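Local coordinates for protein archease (Thermotoga maritima, PDB 1J5U), which probably activates the tRNA-splicing ligase RtcB by promoting its guanylylation, and binds a calcium ion, at residues 23-28 / 44-49; 74-79 / 84-89. All coordinates share one frame; numbering follows the deposited sequence.

Contact 1. Residues 23-28 / 44-49; sequences IAYEIS and LEEEGI
Strand 23-28 and the last turn of the helix at 44-47 stay well apart as backbones, the nearest CA atoms being those of Ile23 and Glu46 at 9.8 Å, so that side chains alone span the gap. With its CG anti to the backbone N (chi1 -178°) and a bend at chi2, Glu46 sets its carboxylate beside the end of the Tyr25 side chain. There OE1 sits at the edge of the Tyr25 ring, near its plane, and comes within 2.7 Å of Tyr25 OH. It lies nearly straight out along the CZ-OH bond, a direction in which the hydroxyl hydrogen cannot point, so the short distance is not a hydrogen bond. Ring and carboxylate planes stand 65° apart, and Glu46 OE2 makes a weak hydrogen bond to Thr109 OG1. Nearer the helix, the aliphatic part of the Glu46 side chain meets Ile23, whose CD1 lies 3.7 Å from Glu46 CG. The same methyl also lies in the Tyr25 ring plane, at its edge. This is a helix laid against an outermost strand of a three-stranded antiparallel sheet, in which strand 23-29 pairs with 127-135. The helix ends here in a Schellman motif: Gly48, at positive phi, gives its N to Glu45 O at 3.2 Å, and Ile49 N reaches back to Leu44 O at 3.0 Å. One residue before Glu46, the extended Glu45 brings OE2 obliquely to 4.1 Å from Tyr25 CE2. Ile23 lies next to the calcium site, its side chain about 4 Å from that of Thr136 (nearest atoms) and about 9 Å from the calcium ion.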
ATOM      1  N   ILE A  23       6.371   0.861  10.328  1.00 20.01           N
ATOM      2  CA  ILE A  23       5.249   0.013  10.687  1.00 20.96           C
ATOM      3  C   ILE A  23       5.249  -1.182   9.767  1.00 20.57           C
ATOM      4  O   ILE A  23       5.632  -1.076   8.595  1.00 19.60           O
ATOM      5  CB  ILE A  23       3.875   0.747  10.607  1.00 24.36           C
ATOM      6  CG1 ILE A  23       3.534   1.114   9.169  1.00 24.66           C
ATOM      7  CG2 ILE A  23       3.901   2.018  11.468  1.00 25.42           C
ATOM      8  CD1 ILE A  23       2.125   1.748   9.053  1.00 26.35           C
ATOM      9  N   ALA A  24       4.828  -2.324  10.309  1.00 17.56           N
ATOM     10  CA  ALA A  24       4.840  -3.562   9.559  1.00 15.39           C
ATOM     11  C   ALA A  24       3.568  -4.375   9.679  1.00 16.56           C
ATOM     12  O   ALA A  24       2.938  -4.400  10.730  1.00 15.03           O
ATOM     13  CB  ALA A  24       6.015  -4.415  10.020  1.00 16.13           C
ATOM     14  N   TYR A  25       3.202  -5.039   8.585  1.00 15.30           N
ATOM     15  CA  TYR A  25       2.050  -5.919   8.576  1.00 15.37           C
ATOM     16  C   TYR A  25       2.413  -7.162   7.805  1.00 14.89           C
ATOM     17  O   TYR A  25       3.304  -7.145   6.949  1.00 15.34           O
ATOM     18  CB  TYR A  25       0.837  -5.313   7.854  1.00 14.79           C
ATOM     19  CG  TYR A  25       0.330  -4.011   8.400  1.00 16.22           C
ATOM     20  CD1 TYR A  25       1.052  -2.844   8.218  1.00 18.89           C
ATOM     21  CD2 TYR A  25      -0.892  -3.939   9.089  1.00 17.36           C
ATOM     22  CE1 TYR A  25       0.590  -1.643   8.695  1.00 21.01           C
ATOM     23  CE2 TYR A  25      -1.360  -2.728   9.575  1.00 19.60           C
ATOM     24  CZ  TYR A  25      -0.606  -1.586   9.372  1.00 19.62           C
ATOM     25  OH  TYR A  25      -1.007  -0.364   9.882  1.00 25.43           O
ATOM     26  N   GLU A  26       1.708  -8.241   8.108  1.00 14.21           N
ATOM     27  CA  GLU A  26       1.857  -9.459   7.360  1.00 13.86           C
ATOM     28  C   GLU A  26       0.548  -9.487   6.581  1.00 13.31           C
ATOM     29  O   GLU A  26      -0.524  -9.420   7.182  1.00 14.74           O
ATOM     30  CB  GLU A  26       1.924 -10.677   8.269  1.00 15.87           C
ATOM     31  CG  GLU A  26       2.142 -11.985   7.509  1.00 20.36           C
ATOM     32  CD  GLU A  26       3.541 -12.089   6.896  1.00 24.38           C
ATOM     33  OE1 GLU A  26       4.479 -11.449   7.439  1.00 25.97           O
ATOM     34  OE2 GLU A  26       3.709 -12.824   5.891  1.00 24.78           O
ATOM     35  N   ILE A  27       0.623  -9.536   5.251  1.00 13.70           N
ATOM     36  CA  ILE A  27      -0.584  -9.605   4.444  1.00 14.30           C
ATOM     37  C   ILE A  27      -0.646 -10.985   3.798  1.00 14.23           C
ATOM     38  O   ILE A  27       0.377 -11.596   3.474  1.00 15.26           O
ATOM     39  CB  ILE A  27      -0.643  -8.496   3.353  1.00 13.62           C
ATOM     40  CG1 ILE A  27       0.623  -8.532   2.481  1.00 13.84           C
ATOM     41  CG2 ILE A  27      -0.846  -7.140   4.006  1.00 13.18           C
ATOM     42  CD1 ILE A  27       0.591  -7.557   1.309  1.00 13.14           C
ATOM     43  N   SER A  28      -1.852 -11.499   3.642  1.00 14.46           N
ATOM     44  CA  SER A  28      -2.022 -12.824   3.078  1.00 15.43           C
ATOM     45  C   SER A  28      -3.270 -12.871   2.243  1.00 15.75           C
ATOM     46  O   SER A  28      -4.213 -12.122   2.493  1.00 15.46           O
ATOM     47  CB  SER A  28      -2.128 -13.847   4.206  1.00 15.70           C
ATOM     48  OG  SER A  28      -3.145 -13.449   5.106  1.00 19.65           O
ATOM     49  N   LEU A  44      -5.820   2.802   3.755  1.00 18.16           N
ATOM     50  CA  LEU A  44      -7.072   3.452   4.169  1.00 18.77           C
ATOM     51  C   LEU A  44      -7.264   3.439   5.693  1.00 21.91           C
ATOM     52  O   LEU A  44      -7.664   4.439   6.302  1.00 21.02           O
ATOM     53  CB  LEU A  44      -8.266   2.733   3.539  1.00 20.93           C
ATOM     54  CG  LEU A  44      -8.309   2.756   2.007  1.00 23.08           C
ATOM     55  CD1 LEU A  44      -9.501   1.954   1.497  1.00 22.47           C
ATOM     56  CD2 LEU A  44      -8.394   4.196   1.554  1.00 22.78           C
ATOM     57  N   GLU A  45      -6.983   2.293   6.289  1.00 20.39           N
ATOM     58  CA  GLU A  45      -7.130   2.119   7.729  1.00 23.89           C
ATOM     59  C   GLU A  45      -6.089   2.904   8.522  1.00 23.59           C
ATOM     60  O   GLU A  45      -6.430   3.638   9.449  1.00 23.40           O
ATOM     61  CB  GLU A  45      -7.033   0.627   8.062  1.00 25.26           C
ATOM     62  CG  GLU A  45      -6.715   0.308   9.521  1.00 29.61           C
ATOM     63  CD  GLU A  45      -6.297  -1.146   9.694  1.00 30.79           C
ATOM     64  OE1 GLU A  45      -7.078  -2.030   9.292  1.00 30.48           O
ATOM     65  OE2 GLU A  45      -5.190  -1.398  10.222  1.00 32.17           O
ATOM     66  N   GLU A  46      -4.823   2.763   8.140  1.00 22.12           N
ATOM     67  CA  GLU A  46      -3.731   3.429   8.830  1.00 23.06           C
ATOM     68  C   GLU A  46      -3.848   4.949   8.745  1.00 23.84           C
ATOM     69  O   GLU A  46      -3.583   5.672   9.722  1.00 21.90           O
ATOM     70  CB  GLU A  46      -2.402   2.937   8.238  1.00 25.81           C
ATOM     71  CG  GLU A  46      -1.150   3.484   8.867  1.00 31.44           C
ATOM     72  CD  GLU A  46      -1.090   3.239  10.356  1.00 32.80           C
ATOM     73  OE1 GLU A  46      -1.467   2.139  10.812  1.00 35.75           O
ATOM     74  OE2 GLU A  46      -0.650   4.151  11.067  1.00 35.82           O
ATOM     75  N   GLU A  47      -4.257   5.447   7.581  1.00 21.37           N
ATOM     76  CA  GLU A  47      -4.407   6.886   7.394  1.00 22.26           C
ATOM     77  C   GLU A  47      -5.773   7.433   7.808  1.00 20.62           C
ATOM     78  O   GLU A  47      -5.982   8.640   7.800  1.00 23.36           O
ATOM     79  CB  GLU A  47      -4.128   7.255   5.943  1.00 22.33           C
ATOM     80  CG  GLU A  47      -2.697   6.959   5.506  1.00 26.51           C
ATOM     81  CD  GLU A  47      -2.283   7.829   4.342  1.00 29.98           C
ATOM     82  OE1 GLU A  47      -3.183   8.262   3.590  1.00 34.28           O
ATOM     83  OE2 GLU A  47      -1.076   8.081   4.165  1.00 30.92           O
ATOM     84  N   GLY A  48      -6.682   6.546   8.184  1.00 21.12           N
ATOM     85  CA  GLY A  48      -8.021   6.946   8.596  1.00 22.80           C
ATOM     86  C   GLY A  48      -8.739   7.730   7.508  1.00 25.23           C
ATOM     87  O   GLY A  48      -9.456   8.701   7.775  1.00 24.59           O
ATOM     88  N   ILE A  49      -8.543   7.300   6.265  1.00 24.30           N
ATOM     89  CA  ILE A  49      -9.134   7.970   5.121  1.00 23.92           C
ATOM     90  C   ILE A  49     -10.642   7.815   5.040  1.00 22.74           C
ATOM     91  O   ILE A  49     -11.180   6.729   5.219  1.00 22.72           O
ATOM     92  CB  ILE A  49      -8.471   7.450   3.802  1.00 24.37           C
ATOM     93  CG1 ILE A  49      -7.020   7.907   3.769  1.00 24.27           C
ATOM     94  CG2 ILE A  49      -9.226   7.957   2.565  1.00 25.97           C
ATOM     95  CD1 ILE A  49      -6.157   7.245   2.701  1.00 24.68           C
TER

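Contact 2. Residues 74-79 / 84-89; sequences NDWILE and WAPWRI
A helix followed by a short connection into a β-strand forms this buried contact: helix 66-81 lies against strand 84-92, which pairs antiparallel with 95-105 in a curled antiparallel sheet. The axes of the segments 74-79 and 84-89 approach to 7.1 Å at 134°, so the strand runs back past the helix at a slant. Its closing bond is made by the backbone, Trp84 N giving its hydrogen to Glu79 O over 2.8 Å, with the donor lying above the carbonyl plane. Deeper in, Trp76 offers one face of its indole to Pro86. The CB of Pro86 stands 4.0 Å from the centroid of the five-membered ring, 19° off the normal, a CH-pi contact, while Pro86 CG comes to 3.8 Å from Trp76 CE3. Beyond a classic beta bulge at Trp87 and Arg88, which both face Thr99, Ile89 reaches the other end of the same indole, its CD1 3.8 Å from Trp76 CH2. Tyr60 meets the Trp76 ring edge-to-face, helping to enclose it in the core between helix and sheet. Glu79, bent at chi2, carries OE1 to 3.7 Å from Trp84 CB, with carboxylate and ring planes 57° apart. Salt bridges to Lys56 and Lys58 satisfy that carboxylate, and Lys56 also makes a cation-pi contact with Trp84.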
ATOM      1  N   ASN A  74       3.366   2.248  -4.112  1.00 13.71           N
ATOM      2  CA  ASN A  74       3.923   3.583  -3.951  1.00 14.12           C
ATOM      3  C   ASN A  74       3.252   4.579  -4.861  1.00 14.64           C
ATOM      4  O   ASN A  74       3.194   5.759  -4.545  1.00 15.19           O
ATOM      5  CB  ASN A  74       5.440   3.583  -4.128  1.00 15.77           C
ATOM      6  CG  ASN A  74       6.150   3.152  -2.847  1.00 16.71           C
ATOM      7  OD1 ASN A  74       5.835   3.658  -1.773  1.00 16.04           O
ATOM      8  ND2 ASN A  74       7.080   2.221  -2.952  1.00 15.39           N
ATOM      9  N   ASP A  75       2.724   4.111  -5.983  1.00 14.07           N
ATOM     10  CA  ASP A  75       2.027   5.040  -6.848  1.00 15.82           C
ATOM     11  C   ASP A  75       0.716   5.419  -6.162  1.00 14.58           C
ATOM     12  O   ASP A  75       0.286   6.555  -6.248  1.00 15.66           O
ATOM     13  CB  ASP A  75       1.740   4.450  -8.227  1.00 16.28           C
ATOM     14  CG  ASP A  75       1.168   5.499  -9.159  1.00 18.88           C
ATOM     15  OD1 ASP A  75      -0.024   5.446  -9.499  1.00 17.41           O
ATOM     16  OD2 ASP A  75       1.924   6.418  -9.493  1.00 19.25           O
ATOM     17  N   TRP A  76       0.102   4.474  -5.445  1.00 14.07           N
ATOM     18  CA  TRP A  76      -1.127   4.759  -4.712  1.00 14.67           C
ATOM     19  C   TRP A  76      -0.874   5.818  -3.632  1.00 14.97           C
ATOM     20  O   TRP A  76      -1.732   6.644  -3.354  1.00 14.54           O
ATOM     21  CB  TRP A  76      -1.678   3.515  -4.012  1.00 14.84           C
ATOM     22  CG  TRP A  76      -2.202   2.445  -4.920  1.00 13.70           C
ATOM     23  CD1 TRP A  76      -2.378   2.520  -6.283  1.00 14.56           C
ATOM     24  CD2 TRP A  76      -2.597   1.126  -4.534  1.00 14.92           C
ATOM     25  NE1 TRP A  76      -2.853   1.325  -6.761  1.00 12.99           N
ATOM     26  CE2 TRP A  76      -3.000   0.451  -5.709  1.00 14.93           C
ATOM     27  CE3 TRP A  76      -2.656   0.445  -3.298  1.00 14.06           C
ATOM     28  CZ2 TRP A  76      -3.457  -0.880  -5.694  1.00 14.84           C
ATOM     29  CZ3 TRP A  76      -3.119  -0.885  -3.284  1.00 13.27           C
ATOM     30  CH2 TRP A  76      -3.509  -1.527  -4.477  1.00 15.20           C
ATOM     31  N   ILE A  77       0.288   5.747  -2.993  1.00 15.57           N
ATOM     32  CA  ILE A  77       0.663   6.718  -1.965  1.00 16.04           C
ATOM     33  C   ILE A  77       0.821   8.110  -2.623  1.00 16.23           C
ATOM     34  O   ILE A  77       0.463   9.121  -2.036  1.00 17.48           O
ATOM     35  CB  ILE A  77       1.972   6.280  -1.266  1.00 16.60           C
ATOM     36  CG1 ILE A  77       1.655   5.089  -0.333  1.00 16.95           C
ATOM     37  CG2 ILE A  77       2.591   7.464  -0.488  1.00 20.20           C
ATOM     38  CD1 ILE A  77       2.860   4.207   0.048  1.00 18.35           C
ATOM     39  N   LEU A  78       1.336   8.142  -3.846  1.00 18.52           N
ATOM     40  CA  LEU A  78       1.502   9.403  -4.574  1.00 19.30           C
ATOM     41  C   LEU A  78       0.100   9.939  -4.837  1.00 19.93           C
ATOM     42  O   LEU A  78      -0.175  11.114  -4.595  1.00 20.31           O
ATOM     43  CB  LEU A  78       2.249   9.185  -5.901  1.00 20.90           C
ATOM     44  CG  LEU A  78       2.431  10.399  -6.844  1.00 22.19           C
ATOM     45  CD1 LEU A  78       3.171  11.562  -6.127  1.00 21.75           C
ATOM     46  CD2 LEU A  78       3.219   9.957  -8.070  1.00 22.56           C
ATOM     47  N   GLU A  79      -0.797   9.076  -5.307  1.00 18.42           N
ATOM     48  CA  GLU A  79      -2.167   9.503  -5.564  1.00 18.19           C
ATOM     49  C   GLU A  79      -2.825  10.004  -4.290  1.00 20.12           C
ATOM     50  O   GLU A  79      -3.606  10.987  -4.312  1.00 19.72           O
ATOM     51  CB  GLU A  79      -2.997   8.352  -6.163  1.00 15.02           C
ATOM     52  CG  GLU A  79      -2.696   8.084  -7.640  1.00 17.08           C
ATOM     53  CD  GLU A  79      -3.051   9.276  -8.519  1.00 16.87           C
ATOM     54  OE1 GLU A  79      -4.003  10.007  -8.165  1.00 18.49           O
ATOM     55  OE2 GLU A  79      -2.383   9.466  -9.561  1.00 18.93           O
ATOM     56  N   TRP A  84      -6.324  11.389  -3.789  1.00 20.34           N
ATOM     57  CA  TRP A  84      -7.044  10.222  -4.308  1.00 19.48           C
ATOM     58  C   TRP A  84      -6.617   8.895  -3.622  1.00 18.98           C
ATOM     59  O   TRP A  84      -5.446   8.570  -3.584  1.00 19.55           O
ATOM     60  CB  TRP A  84      -6.812  10.091  -5.827  1.00 21.01           C
ATOM     61  CG  TRP A  84      -7.357  11.248  -6.652  1.00 20.67           C
ATOM     62  CD1 TRP A  84      -6.685  12.359  -7.056  1.00 22.12           C
ATOM     63  CD2 TRP A  84      -8.698  11.397  -7.123  1.00 22.88           C
ATOM     64  NE1 TRP A  84      -7.524  13.202  -7.753  1.00 22.88           N
ATOM     65  CE2 TRP A  84      -8.768  12.633  -7.809  1.00 23.11           C
ATOM     66  CE3 TRP A  84      -9.850  10.605  -7.032  1.00 22.29           C
ATOM     67  CZ2 TRP A  84      -9.944  13.097  -8.400  1.00 23.26           C
ATOM     68  CZ3 TRP A  84     -11.029  11.072  -7.628  1.00 24.94           C
ATOM     69  CH2 TRP A  84     -11.060  12.306  -8.301  1.00 23.60           C
ATOM     70  N   ALA A  85      -7.583   8.126  -3.137  1.00 18.41           N
ATOM     71  CA  ALA A  85      -7.273   6.865  -2.474  1.00 19.70           C
ATOM     72  C   ALA A  85      -7.748   5.628  -3.245  1.00 17.57           C
ATOM     73  O   ALA A  85      -8.837   5.624  -3.822  1.00 16.98           O
ATOM     74  CB  ALA A  85      -7.877   6.866  -1.066  1.00 16.46           C
ATOM     75  N   PRO A  86      -6.913   4.575  -3.286  1.00 18.39           N
ATOM     76  CA  PRO A  86      -7.302   3.347  -3.994  1.00 17.50           C
ATOM     77  C   PRO A  86      -8.550   2.777  -3.309  1.00 18.47           C
ATOM     78  O   PRO A  86      -8.620   2.698  -2.085  1.00 16.98           O
ATOM     79  CB  PRO A  86      -6.064   2.453  -3.846  1.00 18.11           C
ATOM     80  CG  PRO A  86      -5.475   2.911  -2.495  1.00 18.22           C
ATOM     81  CD  PRO A  86      -5.582   4.432  -2.654  1.00 17.80           C
ATOM     82  N   TRP A  87      -9.537   2.374  -4.095  1.00 17.90           N
ATOM     83  CA  TRP A  87     -10.780   1.866  -3.528  1.00 19.03           C
ATOM     84  C   TRP A  87     -11.172   0.470  -4.015  1.00 19.65           C
ATOM     85  O   TRP A  87     -11.459  -0.437  -3.210  1.00 17.85           O
ATOM     86  CB  TRP A  87     -11.903   2.883  -3.821  1.00 19.11           C
ATOM     87  CG  TRP A  87     -13.283   2.433  -3.427  1.00 23.68           C
ATOM     88  CD1 TRP A  87     -13.710   2.055  -2.180  1.00 25.17           C
ATOM     89  CD2 TRP A  87     -14.418   2.327  -4.287  1.00 25.92           C
ATOM     90  NE1 TRP A  87     -15.042   1.721  -2.218  1.00 26.27           N
ATOM     91  CE2 TRP A  87     -15.501   1.877  -3.499  1.00 27.46           C
ATOM     92  CE3 TRP A  87     -14.625   2.571  -5.652  1.00 28.84           C
ATOM     93  CZ2 TRP A  87     -16.779   1.665  -4.031  1.00 29.76           C
ATOM     94  CZ3 TRP A  87     -15.900   2.361  -6.186  1.00 30.84           C
ATOM     95  CH2 TRP A  87     -16.961   1.912  -5.371  1.00 31.85           C
ATOM     96  N   ARG A  88     -11.198   0.296  -5.334  1.00 19.93           N
ATOM     97  CA  ARG A  88     -11.551  -0.995  -5.901  1.00 20.90           C
ATOM     98  C   ARG A  88     -10.498  -1.444  -6.903  1.00 18.89           C
ATOM     99  O   ARG A  88      -9.805  -0.623  -7.498  1.00 16.82           O
ATOM    100  CB  ARG A  88     -12.927  -0.921  -6.575  1.00 25.27           C
ATOM    101  CG  ARG A  88     -14.080  -0.851  -5.564  1.00 31.98           C
ATOM    102  CD  ARG A  88     -14.311  -2.215  -4.903  1.00 36.99           C
ATOM    103  NE  ARG A  88     -15.268  -2.171  -3.796  1.00 41.63           N
ATOM    104  CZ  ARG A  88     -14.956  -1.856  -2.539  1.00 44.30           C
ATOM    105  NH1 ARG A  88     -13.704  -1.550  -2.213  1.00 44.02           N
ATOM    106  NH2 ARG A  88     -15.897  -1.855  -1.602  1.00 44.01           N
ATOM    107  N   ILE A  89     -10.379  -2.753  -7.060  1.00 15.66           N
ATOM    108  CA  ILE A  89      -9.409  -3.325  -7.975  1.00 17.78           C
ATOM    109  C   ILE A  89     -10.104  -4.376  -8.819  1.00 18.77           C
ATOM    110  O   ILE A  89     -10.781  -5.277  -8.297  1.00 19.10           O
ATOM    111  CB  ILE A  89      -8.236  -3.973  -7.217  1.00 17.61           C
ATOM    112  CG1 ILE A  89      -7.628  -2.948  -6.243  1.00 16.24           C
ATOM    113  CG2 ILE A  89      -7.187  -4.469  -8.233  1.00 15.76           C
ATOM    114  CD1 ILE A  89      -6.658  -3.543  -5.230  1.00 19.69           C
TER

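In the fold
From the N terminus, the chain leaves the calcium-binding residues His19 and Asp22 along strand 23-29 and returns through helix 32-47, where contact 1 closes a loop of 15 intervening residues. Strands 50-52 and 54-61 then lead to helix 66-81, and only four residues separate the segments of contact 2. The two therefore follow in series, neither nesting nor crossing. Contact 1 ties the first helix to the three-stranded sheet, contact 2 the second helix to the four-stranded one. Their centres are about 13 Å apart, yet they touch: Leu44 CD2 packs on Ala85 CB at 3.8 Å, joining the end of the first helix to strand 84-92.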